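Local coordinates for protein galactose-1-phosphate uridylyltransferase (Pyrobaculum aerophilum str. IM2, PDB 6K9Z) that probably transfers the uridylyl group between UDP-glucose and galactose 1-phosphate, and binds zinc, an iron ion and UDP, at residues I3-F8 against L67-P72; P246-L251 against Y270-P275. The protein carries 1 engineered substitution. All blocks are in the same frame, centred on the assembly; numbering follows the deposited sequence.

From the N terminus, strand 2-5 is met first, and interaction 1 joins it to residues 67-72, closing a loop of 58 residues with some strand but no helix. That pairing builds a small three-stranded antiparallel sheet with strand 2-5 in the middle, flanked by 12-15 and 70-71. Interaction 2 opens much later and closes an 18-residue loop between the neighbouring strands 247-252 and 266-271 of the large antiparallel sheet. The two contacts therefore follow in series, neither nested nor crossed. They belong to the N-terminal and C-terminal halves of the transferase respectively, their nearest atoms about 16 Å apart, and both reach the second subunit.

Interaction 1 (I3-F8 against L67-P72); sequences IRKDPF and LYEVIP
A water takes over where direct pairing between Lys5 and Glu69 gives out: it donates to Lys5 O and accepts from Glu69 N, bridging the two antiparallel segments as they part. Residues 3-5 belong to strand 2-5, the middle strand of a small antiparallel sheet, with 70-71 along one side and strand 12-15 along the other. Ile3 and Ile71 make a hydrogen-bonded pair, with Ile3 N to Ile71 O and Ile71 N to Ile3 O both 2.9 Å. Arg4 and Val70 form the adjacent non-hydrogen-bonded pair; Arg4 NE forms a salt bridge with Glu2, and NH1 another with Glu299 of the second subunit. Two residues along the strand from Ile3, Lys5 N reaches Glu69 O at 3.2 Å in a weak, bent bond (133°).

On the face shared by Ile3 and Ile71, CG1 of Ile71 sits between its backbone N and carbonyl carbon (chi1 64°) and packs 3.6 Å from Ile3 CB. The side chains of Lys5 and Glu69 run side by side, the extended lysine ending in a long salt bridge, NZ to OE2 3.8 Å. At the dimer interface the Tyr68 ring stacks on Phe196 of the second subunit. Pro7 meets the edge of that tyrosine ring near its plane, CG lying 4.1 Å from Tyr68 CE1.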
loop_
_atom_site.group_PDB
_atom_site.type_symbol
_atom_site.label_atom_id
_atom_site.label_comp_id
_atom_site.label_asym_id
_atom_site.label_seq_id
_atom_site.Cartn_x
_atom_site.Cartn_y
_atom_site.Cartn_z
ATOM N N ILE A 3 10.560 0.669 16.601
ATOM C CA ILE A 3 10.039 -0.028 15.391
ATOM C C ILE A 3 9.216 -1.225 15.874
ATOM O O ILE A 3 9.809 -2.144 16.467
ATOM C CB ILE A 3 11.177 -0.460 14.445
ATOM C CG1 ILE A 3 11.960 0.742 13.912
ATOM C CG2 ILE A 3 10.630 -1.318 13.315
ATOM C CD1 ILE A 3 13.081 0.381 12.967
ATOM N N ARG A 4 7.893 -1.172 15.687
ATOM C CA ARG A 4 7.025 -2.304 16.065
ATOM C C ARG A 4 6.874 -3.252 14.890
ATOM O O ARG A 4 7.023 -2.840 13.727
ATOM C CB ARG A 4 5.688 -1.771 16.606
ATOM C CG ARG A 4 5.813 -0.767 17.733
ATOM C CD ARG A 4 4.462 -0.433 18.306
ATOM N NE ARG A 4 4.580 0.502 19.374
ATOM C CZ ARG A 4 3.596 0.862 20.180
ATOM N NH1 ARG A 4 2.394 0.310 20.064
ATOM N NH2 ARG A 4 3.817 1.752 21.124
ATOM N N LYS A 5 6.570 -4.520 15.170
ATOM C CA LYS A 5 6.409 -5.526 14.103
ATOM C C LYS A 5 5.008 -6.124 14.178
ATOM O O LYS A 5 4.541 -6.472 15.260
ATOM C CB LYS A 5 7.508 -6.574 14.188
ATOM C CG LYS A 5 7.495 -7.596 13.100
ATOM C CD LYS A 5 8.716 -8.453 13.240
ATOM C CE LYS A 5 8.650 -9.703 12.418
ATOM N NZ LYS A 5 9.961 -10.375 12.457
ATOM N N ASP A 6 4.357 -6.156 13.023
ATOM C CA ASP A 6 3.030 -6.813 12.868
ATOM C C ASP A 6 3.260 -8.319 12.966
ATOM O O ASP A 6 4.004 -8.891 12.187
ATOM C CB ASP A 6 2.378 -6.373 11.556
ATOM C CG ASP A 6 0.999 -6.953 11.330
ATOM O OD1 ASP A 6 0.818 -8.141 11.636
ATOM O OD2 ASP A 6 0.128 -6.171 10.869
ATOM N N PRO A 7 2.677 -9.010 13.947
ATOM C CA PRO A 7 2.982 -10.431 14.121
ATOM C C PRO A 7 2.248 -11.336 13.118
ATOM O O PRO A 7 2.555 -12.500 13.060
ATOM C CB PRO A 7 2.555 -10.654 15.557
ATOM C CG PRO A 7 1.350 -9.736 15.719
ATOM C CD PRO A 7 1.752 -8.481 14.956
ATOM N N PHE A 8 1.355 -10.768 12.300
ATOM C CA PHE A 8 0.654 -11.495 11.215
ATOM C C PHE A 8 1.300 -11.277 9.862
ATOM O O PHE A 8 1.161 -12.143 8.986
ATOM C CB PHE A 8 -0.841 -11.163 11.240
ATOM C CG PHE A 8 -1.475 -11.539 12.544
ATOM C CD1 PHE A 8 -1.628 -12.881 12.911
ATOM C CD2 PHE A 8 -1.937 -10.566 13.408
ATOM C CE1 PHE A 8 -2.226 -13.231 14.108
ATOM C CE2 PHE A 8 -2.525 -10.919 14.611
ATOM C CZ PHE A 8 -2.657 -12.254 14.966
ATOM N N LEU A 67 3.374 -10.086 23.823
ATOM C CA LEU A 67 3.184 -10.945 22.611
ATOM C C LEU A 67 3.906 -10.370 21.396
ATOM O O LEU A 67 3.741 -11.007 20.336
ATOM C CB LEU A 67 1.702 -11.073 22.216
ATOM C CG LEU A 67 0.784 -11.745 23.222
ATOM C CD1 LEU A 67 -0.618 -11.181 23.088
ATOM C CD2 LEU A 67 0.773 -13.262 23.074
ATOM N N TYR A 68 4.621 -9.234 21.513
ATOM C CA TYR A 68 5.016 -8.410 20.339
ATOM C C TYR A 68 6.516 -8.175 20.303
ATOM O O TYR A 68 7.152 -8.032 21.409
ATOM C CB TYR A 68 4.308 -7.054 20.328
ATOM C CG TYR A 68 2.811 -7.186 20.326
ATOM C CD1 TYR A 68 2.126 -7.787 19.285
ATOM C CD2 TYR A 68 2.083 -6.797 21.438
ATOM C CE1 TYR A 68 0.747 -7.959 19.321
ATOM C CE2 TYR A 68 0.715 -6.958 21.485
ATOM C CZ TYR A 68 0.037 -7.521 20.423
ATOM O OH TYR A 68 -1.313 -7.667 20.520
ATOM N N GLU A 69 7.061 -8.099 19.088
ATOM C CA GLU A 69 8.493 -7.789 18.883
ATOM C C GLU A 69 8.650 -6.293 18.666
ATOM O O GLU A 69 7.947 -5.732 17.799
ATOM C CB GLU A 69 9.065 -8.544 17.691
ATOM C CG GLU A 69 9.093 -10.047 17.940
ATOM C CD GLU A 69 9.661 -10.788 16.739
ATOM O OE1 GLU A 69 10.912 -10.769 16.562
ATOM O OE2 GLU A 69 8.849 -11.278 15.926
ATOM N N VAL A 70 9.567 -5.674 19.403
ATOM C CA VAL A 70 9.871 -4.230 19.204
ATOM C C VAL A 70 11.392 -4.107 19.091
ATOM O O VAL A 70 12.097 -4.832 19.812
ATOM C CB VAL A 70 9.285 -3.357 20.327
ATOM C CG1 VAL A 70 9.551 -1.882 20.083
ATOM C CG2 VAL A 70 7.795 -3.604 20.482
ATOM N N ILE A 71 11.874 -3.263 18.184
ATOM C CA ILE A 71 13.347 -3.100 18.025
ATOM C C ILE A 71 13.684 -1.609 18.053
ATOM O O ILE A 71 12.822 -0.788 17.687
ATOM C CB ILE A 71 13.856 -3.790 16.746
ATOM C CG1 ILE A 71 13.286 -3.151 15.481
ATOM C CG2 ILE A 71 13.591 -5.286 16.787
ATOM C CD1 ILE A 71 14.043 -3.521 14.231
ATOM N N PRO A 72 14.908 -1.282 18.463
ATOM C CA PRO A 72 15.309 0.119 18.531
ATOM C C PRO A 72 15.259 0.756 17.134
ATOM O O PRO A 72 15.641 0.126 16.177
ATOM C CB PRO A 72 16.747 0.077 19.066
ATOM C CG PRO A 72 16.773 -1.174 19.898
ATOM C CD PRO A 72 15.905 -2.136 19.115
HETATM O O HOH W 1 5.199 -8.495 16.918
#

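Interaction 2 (P246-L251 against Y270-P275)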
loop_
_atom_site.group_PDB
_atom_site.type_symbol
_atom_site.label_atom_id
_atom_site.label_comp_id
_atom_site.label_asym_id
_atom_site.label_seq_id
_atom_site.Cartn_x
_atom_site.Cartn_y
_atom_site.Cartn_z
ATOM N N PRO A 246 1.513 13.067 -10.499
ATOM C CA PRO A 246 2.154 12.700 -9.241
ATOM C C PRO A 246 2.715 11.294 -9.398
ATOM O O PRO A 246 2.130 10.399 -10.070
ATOM C CB PRO A 246 1.037 12.767 -8.196
ATOM C CG PRO A 246 -0.235 12.629 -9.031
ATOM C CD PRO A 246 0.061 13.220 -10.390
ATOM N N TYR A 247 3.838 11.048 -8.738
ATOM C CA TYR A 247 4.431 9.699 -8.800
ATOM C C TYR A 247 5.247 9.430 -7.538
ATOM O O TYR A 247 5.611 10.375 -6.764
ATOM C CB TYR A 247 5.321 9.519 -10.035
ATOM C CG TYR A 247 6.566 10.362 -10.036
ATOM C CD1 TYR A 247 7.693 9.929 -9.375
ATOM C CD2 TYR A 247 6.603 11.582 -10.671
ATOM C CE1 TYR A 247 8.849 10.687 -9.323
ATOM C CE2 TYR A 247 7.753 12.360 -10.637
ATOM C CZ TYR A 247 8.857 11.919 -9.938
ATOM O OH TYR A 247 9.982 12.680 -9.840
ATOM N N ILE A 248 5.550 8.142 -7.405
ATOM C CA ILE A 248 6.391 7.560 -6.348
ATOM C C ILE A 248 7.546 6.895 -7.068
ATOM O O ILE A 248 7.307 6.202 -8.053
ATOM C CB ILE A 248 5.591 6.562 -5.533
ATOM C CG1 ILE A 248 4.509 7.305 -4.744
ATOM C CG2 ILE A 248 6.503 5.724 -4.680
ATOM C CD1 ILE A 248 3.251 6.528 -4.574
ATOM N N MET A 249 8.740 7.095 -6.563
ATOM C CA MET A 249 9.922 6.334 -7.046
ATOM C C MET A 249 10.657 5.696 -5.872
ATOM O O MET A 249 10.787 6.346 -4.841
ATOM C CB MET A 249 10.876 7.246 -7.797
ATOM C CG MET A 249 12.114 6.495 -8.250
ATOM S SD MET A 249 12.978 7.428 -9.545
ATOM C CE MET A 249 13.776 8.634 -8.498
ATOM N N VAL A 250 11.025 4.424 -6.011
ATOM C CA VAL A 250 11.751 3.703 -4.947
ATOM C C VAL A 250 12.860 2.896 -5.616
ATOM O O VAL A 250 12.675 2.371 -6.674
ATOM C CB VAL A 250 10.789 2.838 -4.101
ATOM C CG1 VAL A 250 10.112 1.768 -4.920
ATOM C CG2 VAL A 250 11.437 2.270 -2.842
ATOM N N LEU A 251 13.980 2.842 -4.939
ATOM C CA LEU A 251 15.139 2.005 -5.318
ATOM C C LEU A 251 15.068 0.683 -4.557
ATOM O O LEU A 251 15.201 0.695 -3.334
ATOM C CB LEU A 251 16.435 2.729 -4.985
ATOM C CG LEU A 251 17.717 1.905 -5.192
ATOM C CD1 LEU A 251 17.732 1.332 -6.607
ATOM C CD2 LEU A 251 18.952 2.767 -4.924
ATOM N N TYR A 270 5.897 4.614 -9.828
ATOM C CA TYR A 270 4.425 4.463 -9.795
ATOM C C TYR A 270 3.846 5.818 -10.147
ATOM O O TYR A 270 3.819 6.642 -9.288
ATOM C CB TYR A 270 3.946 3.976 -8.441
ATOM C CG TYR A 270 4.723 2.860 -7.808
ATOM C CD1 TYR A 270 5.311 1.845 -8.526
ATOM C CD2 TYR A 270 4.789 2.798 -6.428
ATOM C CE1 TYR A 270 5.962 0.789 -7.907
ATOM C CE2 TYR A 270 5.460 1.779 -5.768
ATOM C CZ TYR A 270 6.083 0.782 -6.523
ATOM O OH TYR A 270 6.745 -0.207 -5.852
ATOM N N GLY A 271 3.473 6.027 -11.413
ATOM C CA GLY A 271 2.695 7.202 -11.826
ATOM C C GLY A 271 1.259 7.017 -11.450
ATOM O O GLY A 271 0.677 5.939 -11.794
ATOM N N MET A 272 0.682 7.994 -10.753
ATOM C CA MET A 272 -0.559 7.719 -9.984
ATOM C C MET A 272 -1.788 8.284 -10.700
ATOM O O MET A 272 -2.862 8.233 -10.128
ATOM C CB MET A 272 -0.450 8.199 -8.535
ATOM C CG MET A 272 0.662 7.494 -7.766
ATOM S SD MET A 272 0.316 5.694 -7.701
ATOM C CE MET A 272 -0.918 5.692 -6.417
ATOM N N TYR A 273 -1.689 8.750 -11.948
ATOM C CA TYR A 273 -2.893 9.102 -12.749
ATOM C C TYR A 273 -3.276 7.899 -13.613
ATOM O O TYR A 273 -2.415 7.328 -14.246
ATOM C CB TYR A 273 -2.674 10.318 -13.640
ATOM C CG TYR A 273 -2.713 11.674 -12.975
ATOM C CD1 TYR A 273 -3.214 11.867 -11.699
ATOM C CD2 TYR A 273 -2.346 12.799 -13.683
ATOM C CE1 TYR A 273 -3.284 13.136 -11.129
ATOM C CE2 TYR A 273 -2.408 14.072 -13.141
ATOM C CZ TYR A 273 -2.872 14.244 -11.858
ATOM O OH TYR A 273 -2.960 15.484 -11.308
ATOM N N ARG A 274 -4.631 7.652 -13.721
ATOM C CA ARG A 274 -5.115 6.677 -14.727
ATOM C C ARG A 274 -4.855 7.302 -16.115
ATOM O O ARG A 274 -4.612 8.528 -16.239
ATOM C CB ARG A 274 -6.601 6.324 -14.525
ATOM C CG ARG A 274 -6.899 5.552 -13.245
ATOM C CD ARG A 274 -8.392 5.274 -13.076
ATOM N NE ARG A 274 -8.632 4.509 -11.846
ATOM C CZ ARG A 274 -8.742 5.002 -10.605
ATOM N NH1 ARG A 274 -8.603 6.300 -10.369
ATOM N NH2 ARG A 274 -8.978 4.175 -9.590
ATOM N N PRO A 275 -4.975 6.662 -17.253
ATOM C CA PRO A 275 -4.886 7.243 -18.594
ATOM C C PRO A 275 -5.871 8.402 -18.819
ATOM O O PRO A 275 -5.537 9.296 -19.572
ATOM C CB PRO A 275 -5.156 6.036 -19.508
ATOM C CG PRO A 275 -4.596 4.883 -18.738
ATOM C CD PRO A 275 -5.027 5.181 -17.306
#
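Pro246 and Tyr273 meet through a CH-pi contact, the two side chains crossing at about a right angle. Pro246 CD stands over one face of the phenol, 3.5 Å from its centroid and 17° off the normal, displaced slightly toward the rim. CD is 3.4 Å from Tyr273 CE1, and Pro246 CG also approaches this atom. At the far end of the ring, Tyr273 OH bonds to Glu131. An alanine at Tyr273 would probably leave this face of Pro246 without its aromatic cover and Glu131 without its phenol partner.

Backbone hydrogen bonds join the segments as neighbouring antiparallel strands of the large half-barrel sheet, strand 247-252 lying between 121-128 and 266-271. Ile248 and Tyr270 form a hydrogen-bonded pair: Tyr270 N gives a nearly straight bond to Ile248 O (2.8 Å, 170°), and Ile248 N returns one to Tyr270 O at 3.0 Å. Beyond the strand end, Met272 N still reaches Pro246 O at 2.9 Å. In the intervening non-hydrogen-bonded pair, Tyr247 and Gly271 come within 4.3 Å from CA to CA.

Apolar packing gathers on the face of Ile248 and Tyr270. Ile248 CG2, anti to its backbone N, touches Tyr270 CD2 at 3.8 Å, while Ile248 CD1 meets Met272 CG. Val250 CG1 approaches the phenol end of Tyr270, and Gly288 of the second subunit packs on both residues. Tyr270 OH bonds to OE2 of Glu268, a ligand of the iron ion, which places Tyr270 in the second shell of that metal site.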